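Local coordinates for protein glycerol dehydrogenase (Schizosaccharomyces pombe, PDB 1TA9) that oxidises glycerol to dihydroxyacetone with NAD(+), probably using a bound zinc ion, and so serves the assimilation of glycerol, at residues L226-L234 / L358-L367; N247-V255 / G305-A313. One frame throughout, in Å; residues are numbered along the deposited sequence.

Interaction 1 of 2, residues L226-L234 / L358-L367; sequences LISGIGDAL and LASFMAKCHL. With K (potassium ion), chain J; ZN (zinc ion), chain I.
I227 lies against the turn that closes helix 352-364, and its whole branch wraps round one atom, the carbonyl oxygen of C365. CB stands 4.0 Å from C365 O. From there the chain divides: with chi1 at -68°, CG1 is anti to the carbonyl carbon while CG2 is anti to the backbone N, which lets both arms reach the oxygen. CG2 comes nearest, 3.2 Å from C365 O, and also meets CD2 of L367. CG1 lies alongside the same oxygen, and the extended chain keeps I227 CD1 beside C365 O, at 3.3 Å, and carries it on to CB of H366. The beta-branched residue suits this place because it covers a broad patch, yet C365 O pays for it, being buried without a polar partner in the model.

The oxygen belongs to a Schellman motif: H366 takes positive phi (73°), H366 N bonds back to A363 O and L367 N to M362 O. The turn thereby delivers L367 to helix 223-245, within the all-helical C-terminal domain of the iron-containing alcohol dehydrogenase fold. The two helical segments run nearly antiparallel (164°).

L367 CD1 sits 3.7 Å from G231 CA, where glycine suits, since a CB would come tight against L367 CD2. L234 continues the packing one turn on. Its CD1 lies in the plane of the F361 ring, at the edge, and touches M362 CG at 3.8 Å; CD2 meets F361 CE2 obliquely. Leucine suits because its two methyls part to serve both neighbours.

D232, directed away from this packing, binds zinc chiefly through OD2 at 2.2 Å, with OD1 farther off; H315 and H333 are further ligands. D232 O lies 2.8 Å from the potassium ion, which D182, S235 and T236 also help to bind.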
ATOM      1  N   LEU B 226      -5.053 -28.073 -25.805  1.00 11.60           N
ATOM      2  CA  LEU B 226      -4.466 -27.470 -24.610  1.00 11.36           C
ATOM      3  C   LEU B 226      -5.417 -26.428 -24.038  1.00 11.05           C
ATOM      4  O   LEU B 226      -5.607 -26.347 -22.825  1.00 10.98           O
ATOM      5  CB  LEU B 226      -3.124 -26.800 -24.941  1.00 11.53           C
ATOM      6  CG  LEU B 226      -2.432 -26.086 -23.768  1.00 11.62           C
ATOM      7  CD1 LEU B 226      -1.922 -27.124 -22.776  1.00 11.95           C
ATOM      8  CD2 LEU B 226      -1.273 -25.236 -24.273  1.00 11.80           C
ATOM      9  N   ILE B 227      -6.007 -25.630 -24.923  1.00 10.76           N
ATOM     10  CA  ILE B 227      -6.932 -24.586 -24.512  1.00 10.46           C
ATOM     11  C   ILE B 227      -8.148 -25.187 -23.816  1.00 10.38           C
ATOM     12  O   ILE B 227      -8.653 -24.625 -22.846  1.00 10.00           O
ATOM     13  CB  ILE B 227      -7.360 -23.731 -25.723  1.00 10.55           C
ATOM     14  CG1 ILE B 227      -6.151 -22.931 -26.215  1.00 10.61           C
ATOM     15  CG2 ILE B 227      -8.503 -22.797 -25.335  1.00 10.49           C
ATOM     16  CD1 ILE B 227      -6.351 -22.205 -27.531  1.00 11.16           C
ATOM     17  N   SER B 228      -8.612 -26.330 -24.304  1.00 10.24           N
ATOM     18  CA  SER B 228      -9.747 -26.992 -23.680  1.00 10.72           C
ATOM     19  C   SER B 228      -9.344 -27.383 -22.255  1.00 10.52           C
ATOM     20  O   SER B 228     -10.129 -27.261 -21.319  1.00 10.31           O
ATOM     21  CB  SER B 228     -10.134 -28.238 -24.472  1.00 11.13           C
ATOM     22  OG  SER B 228     -11.146 -28.951 -23.794  1.00 12.60           O
ATOM     23  N   GLY B 229      -8.108 -27.851 -22.103  1.00 10.43           N
ATOM     24  CA  GLY B 229      -7.618 -28.229 -20.791  1.00 10.38           C
ATOM     25  C   GLY B 229      -7.496 -27.025 -19.872  1.00 10.47           C
ATOM     26  O   GLY B 229      -7.641 -27.146 -18.660  1.00 10.83           O
ATOM     27  N   ILE B 230      -7.201 -25.863 -20.443  1.00 10.40           N
ATOM     28  CA  ILE B 230      -7.085 -24.641 -19.648  1.00 10.29           C
ATOM     29  C   ILE B 230      -8.488 -24.281 -19.165  1.00 10.36           C
ATOM     30  O   ILE B 230      -8.683 -23.861 -18.021  1.00  9.99           O
ATOM     31  CB  ILE B 230      -6.496 -23.482 -20.498  1.00 10.26           C
ATOM     32  CG1 ILE B 230      -5.009 -23.749 -20.758  1.00 10.57           C
ATOM     33  CG2 ILE B 230      -6.710 -22.138 -19.798  1.00 10.25           C
ATOM     34  CD1 ILE B 230      -4.364 -22.791 -21.748  1.00 10.56           C
ATOM     35  N   GLY B 231      -9.465 -24.463 -20.046  1.00 10.42           N
ATOM     36  CA  GLY B 231     -10.840 -24.168 -19.690  1.00 11.00           C
ATOM     37  C   GLY B 231     -11.297 -25.041 -18.540  1.00 11.24           C
ATOM     38  O   GLY B 231     -11.992 -24.586 -17.628  1.00 11.29           O
ATOM     39  N   ASP B 232     -10.901 -26.308 -18.576  1.00 11.34           N
ATOM     40  CA  ASP B 232     -11.274 -27.234 -17.520  1.00 11.98           C
ATOM     41  C   ASP B 232     -10.516 -26.850 -16.247  1.00 11.97           C
ATOM     42  O   ASP B 232     -11.087 -26.822 -15.159  1.00 12.26           O
ATOM     43  CB  ASP B 232     -10.921 -28.669 -17.927  1.00 12.42           C
ATOM     44  CG  ASP B 232     -11.710 -29.705 -17.147  1.00 13.41           C
ATOM     45  OD1 ASP B 232     -11.333 -30.897 -17.169  1.00 13.40           O
ATOM     46  OD2 ASP B 232     -12.718 -29.324 -16.521  1.00 13.76           O
ATOM     47  N   ALA B 233      -9.233 -26.535 -16.390  1.00 11.70           N
ATOM     48  CA  ALA B 233      -8.413 -26.169 -15.238  1.00 11.92           C
ATOM     49  C   ALA B 233      -8.908 -24.885 -14.554  1.00 12.11           C
ATOM     50  O   ALA B 233      -8.818 -24.747 -13.330  1.00 12.20           O
ATOM     51  CB  ALA B 233      -6.952 -26.015 -15.666  1.00 11.61           C
ATOM     52  N   LEU B 234      -9.434 -23.952 -15.340  1.00 12.04           N
ATOM     53  CA  LEU B 234      -9.947 -22.702 -14.782  1.00 12.48           C
ATOM     54  C   LEU B 234     -11.115 -22.886 -13.813  1.00 12.44           C
ATOM     55  O   LEU B 234     -11.293 -22.086 -12.896  1.00 12.64           O
ATOM     56  CB  LEU B 234     -10.378 -21.752 -15.904  1.00 12.75           C
ATOM     57  CG  LEU B 234      -9.268 -20.939 -16.571  1.00 13.28           C
ATOM     58  CD1 LEU B 234      -9.830 -20.210 -17.786  1.00 13.20           C
ATOM     59  CD2 LEU B 234      -8.684 -19.955 -15.567  1.00 13.52           C
ATOM     60  N   LEU B 358     -12.387 -12.557 -15.321  1.00 11.07           N
ATOM     61  CA  LEU B 358     -12.304 -13.964 -15.706  1.00 10.74           C
ATOM     62  C   LEU B 358     -12.665 -14.149 -17.177  1.00 10.54           C
ATOM     63  O   LEU B 358     -11.979 -14.864 -17.903  1.00 10.26           O
ATOM     64  CB  LEU B 358     -13.230 -14.816 -14.831  1.00 10.60           C
ATOM     65  CG  LEU B 358     -13.195 -16.336 -15.048  1.00 10.39           C
ATOM     66  CD1 LEU B 358     -11.778 -16.867 -14.848  1.00 10.21           C
ATOM     67  CD2 LEU B 358     -14.157 -17.006 -14.068  1.00 10.44           C
ATOM     68  N   ALA B 359     -13.741 -13.503 -17.615  1.00 10.47           N
ATOM     69  CA  ALA B 359     -14.165 -13.603 -19.007  1.00 10.51           C
ATOM     70  C   ALA B 359     -13.074 -13.095 -19.953  1.00 10.60           C
ATOM     71  O   ALA B 359     -12.846 -13.679 -21.017  1.00 10.41           O
ATOM     72  CB  ALA B 359     -15.451 -12.813 -19.217  1.00 10.20           C
ATOM     73  N   SER B 360     -12.402 -12.009 -19.575  1.00 10.62           N
ATOM     74  CA  SER B 360     -11.341 -11.461 -20.420  1.00 11.05           C
ATOM     75  C   SER B 360     -10.185 -12.450 -20.534  1.00 11.01           C
ATOM     76  O   SER B 360      -9.589 -12.598 -21.606  1.00 10.80           O
ATOM     77  CB  SER B 360     -10.834 -10.124 -19.865  1.00 11.34           C
ATOM     78  OG  SER B 360     -10.399 -10.255 -18.526  1.00 12.49           O
ATOM     79  N   PHE B 361      -9.868 -13.120 -19.429  1.00 10.92           N
ATOM     80  CA  PHE B 361      -8.796 -14.108 -19.419  1.00 10.87           C
ATOM     81  C   PHE B 361      -9.158 -15.255 -20.358  1.00 10.59           C
ATOM     82  O   PHE B 361      -8.326 -15.709 -21.148  1.00 10.27           O
ATOM     83  CB  PHE B 361      -8.586 -14.672 -18.008  1.00 11.52           C
ATOM     84  CG  PHE B 361      -7.413 -15.619 -17.908  1.00 12.27           C
ATOM     85  CD1 PHE B 361      -6.112 -15.129 -17.846  1.00 12.50           C
ATOM     86  CD2 PHE B 361      -7.610 -16.998 -17.910  1.00 12.47           C
ATOM     87  CE1 PHE B 361      -5.017 -16.005 -17.788  1.00 12.78           C
ATOM     88  CE2 PHE B 361      -6.524 -17.878 -17.853  1.00 12.62           C
ATOM     89  CZ  PHE B 361      -5.227 -17.379 -17.792  1.00 12.37           C
ATOM     90  N   MET B 362     -10.395 -15.733 -20.258  1.00 10.08           N
ATOM     91  CA  MET B 362     -10.852 -16.820 -21.116  1.00 10.04           C
ATOM     92  C   MET B 362     -10.784 -16.400 -22.581  1.00 10.09           C
ATOM     93  O   MET B 362     -10.364 -17.177 -23.441  1.00  9.65           O
ATOM     94  CB  MET B 362     -12.283 -17.230 -20.757  1.00  9.83           C
ATOM     95  CG  MET B 362     -12.406 -17.942 -19.416  1.00  9.93           C
ATOM     96  SD  MET B 362     -14.122 -18.359 -19.034  1.00 10.43           S
ATOM     97  CE  MET B 362     -13.923 -19.274 -17.465  1.00 10.31           C
ATOM     98  N   ALA B 363     -11.192 -15.165 -22.858  1.00 10.14           N
ATOM     99  CA  ALA B 363     -11.163 -14.650 -24.220  1.00 10.76           C
ATOM    100  C   ALA B 363      -9.734 -14.630 -24.761  1.00 11.23           C
ATOM    101  O   ALA B 363      -9.503 -14.980 -25.914  1.00 10.96           O
ATOM    102  CB  ALA B 363     -11.761 -13.249 -24.263  1.00 10.71           C
ATOM    103  N   LYS B 364      -8.776 -14.216 -23.935  1.00 11.76           N
ATOM    104  CA  LYS B 364      -7.381 -14.166 -24.375  1.00 12.50           C
ATOM    105  C   LYS B 364      -6.848 -15.559 -24.697  1.00 12.25           C
ATOM    106  O   LYS B 364      -5.960 -15.713 -25.535  1.00 12.05           O
ATOM    107  CB  LYS B 364      -6.502 -13.512 -23.303  1.00 13.60           C
ATOM    108  CG  LYS B 364      -6.910 -12.081 -22.977  1.00 15.53           C
ATOM    109  CD  LYS B 364      -6.030 -11.471 -21.890  1.00 16.93           C
ATOM    110  CE  LYS B 364      -6.494 -10.058 -21.559  1.00 18.00           C
ATOM    111  NZ  LYS B 364      -5.634  -9.414 -20.521  1.00 19.09           N
ATOM    112  N   CYS B 365      -7.394 -16.570 -24.027  1.00 12.00           N
ATOM    113  CA  CYS B 365      -6.988 -17.954 -24.233  1.00 12.03           C
ATOM    114  C   CYS B 365      -7.739 -18.597 -25.394  1.00 12.06           C
ATOM    115  O   CYS B 365      -7.514 -19.763 -25.713  1.00 11.92           O
ATOM    116  CB  CYS B 365      -7.232 -18.777 -22.961  1.00 12.18           C
ATOM    117  SG  CYS B 365      -6.153 -18.348 -21.577  1.00 12.87           S
ATOM    118  N   HIS B 366      -8.640 -17.834 -26.005  1.00 12.09           N
ATOM    119  CA  HIS B 366      -9.439 -18.299 -27.137  1.00 12.52           C
ATOM    120  C   HIS B 366     -10.533 -19.291 -26.746  1.00 12.25           C
ATOM    121  O   HIS B 366     -10.835 -20.227 -27.490  1.00 12.15           O
ATOM    122  CB  HIS B 366      -8.545 -18.925 -28.214  1.00 13.38           C
ATOM    123  CG  HIS B 366      -9.141 -18.881 -29.589  1.00 14.74           C
ATOM    124  ND1 HIS B 366      -9.209 -17.722 -30.335  1.00 15.69           N
ATOM    125  CD2 HIS B 366      -9.704 -19.849 -30.353  1.00 15.25           C
ATOM    126  CE1 HIS B 366      -9.783 -17.980 -31.499  1.00 15.37           C
ATOM    127  NE2 HIS B 366     -10.093 -19.263 -31.534  1.00 15.47           N
ATOM    128  N   LEU B 367     -11.116 -19.087 -25.570  1.00 11.82           N
ATOM    129  CA  LEU B 367     -12.207 -19.924 -25.094  1.00 11.73           C
ATOM    130  C   LEU B 367     -13.499 -19.167 -25.391  1.00 11.75           C
ATOM    131  O   LEU B 367     -13.537 -17.938 -25.307  1.00 11.68           O
ATOM    132  CB  LEU B 367     -12.082 -20.161 -23.584  1.00 11.55           C
ATOM    133  CG  LEU B 367     -11.022 -21.183 -23.156  1.00 11.37           C
ATOM    134  CD1 LEU B 367     -10.697 -21.022 -21.674  1.00 11.25           C
ATOM    135  CD2 LEU B 367     -11.544 -22.592 -23.439  1.00 11.13           C
TER
HETATM  136  K     K J1504     -11.838 -28.879 -13.387  1.00 17.21           K
HETATM  137 ZN    ZN I1501     -13.759 -31.266 -16.215  1.00 34.17          ZN
HETATM  138  O   HOH W   1     -13.291 -28.359 -11.320  1.00 15.02           O

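Interaction 2 of 2, residues N247-V255 / G305-A313; sequences NSTSFAGGV and GFENGGLAA
The backbone N of F251 donates to G309 O at 3.0 Å with an N-H...O angle of 152°, tying the loop between helices 223-245 and 258-284 to the chain leaving helix 289-307. The donor tilts out of the carbonyl plane. F251 belongs to a type I beta turn, S250 to G253, reinforced by an ST turn in which S250 OG accepts from A252 N; a serine fits because its short hydroxyl can fold back onto the backbone. G253 closes the turn where a side chain would strike the preceding carbonyl.

F251 CB lies 3.1 Å from E307 O, and its side chain crosses that of L311 at about a right angle. L311 CG stands over one ring face in a CH-pi contact, 4.1 Å from the centroid, while CD2 of F251 meets the edge of the F306 ring. Cut back to an alanine here, the side chain would probably leave L311 without its aromatic cover and open a gap beside G310. F251 also lies near L188 and F306 near S186, both probable NAD(+)-binding residues.

E307 extends fully, and its OE1, also bonded to S187 OG, accepts from a water that donates at 2.8 Å to F251 O as well.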
ATOM      1  N   ASN B 247     -18.709 -25.977   3.072  1.00 15.25           N
ATOM      2  CA  ASN B 247     -18.470 -27.051   4.036  1.00 15.55           C
ATOM      3  C   ASN B 247     -19.152 -28.347   3.601  1.00 15.81           C
ATOM      4  O   ASN B 247     -19.734 -29.062   4.420  1.00 15.83           O
ATOM      5  CB  ASN B 247     -18.968 -26.645   5.427  1.00 15.89           C
ATOM      6  CG  ASN B 247     -18.232 -25.436   5.983  1.00 16.31           C
ATOM      7  OD1 ASN B 247     -17.052 -25.513   6.331  1.00 16.73           O
ATOM      8  ND2 ASN B 247     -18.928 -24.312   6.060  1.00 16.19           N
ATOM      9  N   SER B 248     -19.085 -28.645   2.307  1.00 15.89           N
ATOM     10  CA  SER B 248     -19.691 -29.858   1.772  1.00 16.06           C
ATOM     11  C   SER B 248     -18.646 -30.961   1.657  1.00 16.03           C
ATOM     12  O   SER B 248     -17.449 -30.690   1.620  1.00 15.86           O
ATOM     13  CB  SER B 248     -20.304 -29.595   0.391  1.00 16.31           C
ATOM     14  OG  SER B 248     -21.438 -28.746   0.490  1.00 16.70           O
ATOM     15  N   THR B 249     -19.106 -32.204   1.601  1.00 16.04           N
ATOM     16  CA  THR B 249     -18.197 -33.338   1.479  1.00 16.25           C
ATOM     17  C   THR B 249     -17.400 -33.222   0.185  1.00 16.23           C
ATOM     18  O   THR B 249     -17.946 -32.875  -0.860  1.00 16.10           O
ATOM     19  CB  THR B 249     -18.978 -34.659   1.478  1.00 16.46           C
ATOM     20  OG1 THR B 249     -19.714 -34.770   2.702  1.00 16.49           O
ATOM     21  CG2 THR B 249     -18.029 -35.839   1.348  1.00 16.44           C
ATOM     22  N   SER B 250     -16.104 -33.512   0.258  1.00 16.39           N
ATOM     23  CA  SER B 250     -15.230 -33.424  -0.906  1.00 16.71           C
ATOM     24  C   SER B 250     -15.419 -34.616  -1.830  1.00 16.82           C
ATOM     25  O   SER B 250     -16.087 -35.589  -1.480  1.00 16.75           O
ATOM     26  CB  SER B 250     -13.767 -33.385  -0.465  1.00 16.74           C
ATOM     27  OG  SER B 250     -13.347 -34.678  -0.052  1.00 17.16           O
ATOM     28  N   PHE B 251     -14.816 -34.538  -3.010  1.00 16.84           N
ATOM     29  CA  PHE B 251     -14.907 -35.638  -3.960  1.00 17.25           C
ATOM     30  C   PHE B 251     -13.974 -36.770  -3.541  1.00 17.25           C
ATOM     31  O   PHE B 251     -13.873 -37.786  -4.227  1.00 17.35           O
ATOM     32  CB  PHE B 251     -14.575 -35.154  -5.374  1.00 17.57           C
ATOM     33  CG  PHE B 251     -15.794 -34.868  -6.213  1.00 18.22           C
ATOM     34  CD1 PHE B 251     -16.809 -34.046  -5.732  1.00 18.26           C
ATOM     35  CD2 PHE B 251     -15.938 -35.441  -7.471  1.00 18.41           C
ATOM     36  CE1 PHE B 251     -17.952 -33.801  -6.489  1.00 18.33           C
ATOM     37  CE2 PHE B 251     -17.079 -35.201  -8.238  1.00 18.61           C
ATOM     38  CZ  PHE B 251     -18.087 -34.380  -7.744  1.00 18.55           C
ATOM     39  N   ALA B 252     -13.293 -36.579  -2.412  1.00 17.11           N
ATOM     40  CA  ALA B 252     -12.392 -37.591  -1.862  1.00 17.08           C
ATOM     41  C   ALA B 252     -13.172 -38.384  -0.815  1.00 17.19           C
ATOM     42  O   ALA B 252     -12.695 -39.397  -0.299  1.00 17.40           O
ATOM     43  CB  ALA B 252     -11.171 -36.936  -1.223  1.00 17.14           C
ATOM     44  N   GLY B 253     -14.370 -37.899  -0.490  1.00 17.01           N
ATOM     45  CA  GLY B 253     -15.222 -38.589   0.464  1.00 16.74           C
ATOM     46  C   GLY B 253     -15.273 -38.089   1.896  1.00 16.49           C
ATOM     47  O   GLY B 253     -15.913 -38.716   2.742  1.00 16.95           O
ATOM     48  N   GLY B 254     -14.616 -36.972   2.189  1.00 15.86           N
ATOM     49  CA  GLY B 254     -14.636 -36.465   3.551  1.00 15.04           C
ATOM     50  C   GLY B 254     -14.511 -34.958   3.605  1.00 14.61           C
ATOM     51  O   GLY B 254     -14.833 -34.265   2.634  1.00 14.20           O
ATOM     52  N   VAL B 255     -14.062 -34.446   4.746  1.00 13.99           N
ATOM     53  CA  VAL B 255     -13.870 -33.012   4.899  1.00 13.82           C
ATOM     54  C   VAL B 255     -12.671 -32.649   4.035  1.00 13.56           C
ATOM     55  O   VAL B 255     -11.688 -33.393   3.982  1.00 13.50           O
ATOM     56  CB  VAL B 255     -13.561 -32.634   6.366  1.00 14.21           C
ATOM     57  CG1 VAL B 255     -13.222 -31.145   6.463  1.00 14.33           C
ATOM     58  CG2 VAL B 255     -14.756 -32.958   7.249  1.00 14.57           C
ATOM     59  N   GLY B 305      -6.602 -30.959  -7.389  1.00 13.12           N
ATOM     60  CA  GLY B 305      -7.335 -29.814  -6.875  1.00 13.36           C
ATOM     61  C   GLY B 305      -8.841 -29.989  -6.885  1.00 13.84           C
ATOM     62  O   GLY B 305      -9.526 -29.532  -5.972  1.00 13.79           O
ATOM     63  N   PHE B 306      -9.370 -30.650  -7.909  1.00 14.39           N
ATOM     64  CA  PHE B 306     -10.809 -30.854  -7.980  1.00 15.09           C
ATOM     65  C   PHE B 306     -11.269 -32.075  -7.180  1.00 15.11           C
ATOM     66  O   PHE B 306     -12.260 -32.006  -6.457  1.00 15.24           O
ATOM     67  CB  PHE B 306     -11.267 -30.946  -9.451  1.00 15.39           C
ATOM     68  CG  PHE B 306     -11.477 -32.349  -9.957  1.00 16.17           C
ATOM     69  CD1 PHE B 306     -12.603 -33.081  -9.589  1.00 16.45           C
ATOM     70  CD2 PHE B 306     -10.555 -32.931 -10.823  1.00 16.48           C
ATOM     71  CE1 PHE B 306     -12.808 -34.372 -10.077  1.00 16.75           C
ATOM     72  CE2 PHE B 306     -10.754 -34.221 -11.315  1.00 16.85           C
ATOM     73  CZ  PHE B 306     -11.883 -34.942 -10.939  1.00 16.68           C
ATOM     74  N   GLU B 307     -10.546 -33.185  -7.280  1.00 15.49           N
ATOM     75  CA  GLU B 307     -10.956 -34.389  -6.565  1.00 15.74           C
ATOM     76  C   GLU B 307     -10.850 -34.256  -5.046  1.00 15.46           C
ATOM     77  O   GLU B 307     -11.672 -34.811  -4.307  1.00 15.23           O
ATOM     78  CB  GLU B 307     -10.152 -35.604  -7.046  1.00 17.00           C
ATOM     79  CG  GLU B 307     -10.694 -36.930  -6.518  1.00 18.82           C
ATOM     80  CD  GLU B 307     -10.055 -38.152  -7.165  1.00 20.12           C
ATOM     81  OE1 GLU B 307     -10.498 -39.279  -6.859  1.00 20.99           O
ATOM     82  OE2 GLU B 307      -9.116 -37.998  -7.975  1.00 21.23           O
ATOM     83  N   ASN B 308      -9.846 -33.522  -4.577  1.00 14.70           N
ATOM     84  CA  ASN B 308      -9.671 -33.331  -3.147  1.00 14.45           C
ATOM     85  C   ASN B 308     -10.495 -32.169  -2.642  1.00 14.43           C
ATOM     86  O   ASN B 308     -10.641 -31.965  -1.433  1.00 14.39           O
ATOM     87  CB  ASN B 308      -8.195 -33.160  -2.828  1.00 14.13           C
ATOM     88  CG  ASN B 308      -7.456 -34.474  -2.911  1.00 13.93           C
ATOM     89  OD1 ASN B 308      -7.702 -35.378  -2.109  1.00 13.37           O
ATOM     90  ND2 ASN B 308      -6.573 -34.603  -3.894  1.00 13.31           N
ATOM     91  N   GLY B 309     -11.035 -31.414  -3.592  1.00 14.46           N
ATOM     92  CA  GLY B 309     -11.912 -30.308  -3.272  1.00 14.57           C
ATOM     93  C   GLY B 309     -13.264 -30.832  -3.719  1.00 14.82           C
ATOM     94  O   GLY B 309     -13.866 -31.674  -3.047  1.00 14.85           O
ATOM     95  N   GLY B 310     -13.733 -30.369  -4.875  1.00 14.68           N
ATOM     96  CA  GLY B 310     -15.001 -30.852  -5.377  1.00 14.53           C
ATOM     97  C   GLY B 310     -15.519 -30.086  -6.576  1.00 14.41           C
ATOM     98  O   GLY B 310     -15.014 -29.012  -6.907  1.00 14.40           O
ATOM     99  N   LEU B 311     -16.524 -30.659  -7.230  1.00 14.34           N
ATOM    100  CA  LEU B 311     -17.159 -30.032  -8.377  1.00 14.12           C
ATOM    101  C   LEU B 311     -18.385 -29.300  -7.843  1.00 13.94           C
ATOM    102  O   LEU B 311     -18.914 -29.649  -6.783  1.00 14.04           O
ATOM    103  CB  LEU B 311     -17.589 -31.084  -9.407  1.00 14.17           C
ATOM    104  CG  LEU B 311     -16.483 -31.937 -10.034  1.00 14.28           C
ATOM    105  CD1 LEU B 311     -17.084 -32.881 -11.073  1.00 14.16           C
ATOM    106  CD2 LEU B 311     -15.439 -31.023 -10.675  1.00 14.27           C
ATOM    107  N   ALA B 312     -18.832 -28.284  -8.566  1.00 13.62           N
ATOM    108  CA  ALA B 312     -19.994 -27.524  -8.137  1.00 13.50           C
ATOM    109  C   ALA B 312     -20.931 -27.234  -9.307  1.00 13.63           C
ATOM    110  O   ALA B 312     -21.319 -28.147 -10.039  1.00 13.55           O
ATOM    111  CB  ALA B 312     -19.548 -26.222  -7.465  1.00 13.35           C
ATOM    112  N   ALA B 313     -21.291 -25.967  -9.490  1.00 13.46           N
ATOM    113  CA  ALA B 313     -22.202 -25.597 -10.567  1.00 13.58           C
ATOM    114  C   ALA B 313     -21.606 -25.701 -11.967  1.00 13.74           C
ATOM    115  O   ALA B 313     -22.267 -26.188 -12.885  1.00 13.79           O
ATOM    116  CB  ALA B 313     -22.733 -24.188 -10.340  1.00 13.50           C
TER
HETATM  117  O   HOH W   2     -12.281 -39.820  -5.193  1.00 31.40           O

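The centres of interactions 1 and 2 lie 22 Å apart, with nearest atoms about 7 Å apart, and the metal site falls between them. Helix 223-245 connects the two regions: segment 226-234 supplies D232 to both metals, and further along the same helix T240 OG1 bonds with G305 O and G310 N, while E239 receives the N-H of A312. The F306 side chain of interaction 2 comes within about 4 Å of a bound potassium ion. L311 lies about 4 Å from a bound glycerol, whereas G231 of interaction 1 is about 10 Å from one. Interaction 2 thus probably borders the substrate pocket, whereas interaction 1 packs the metal-bearing helix from farther out.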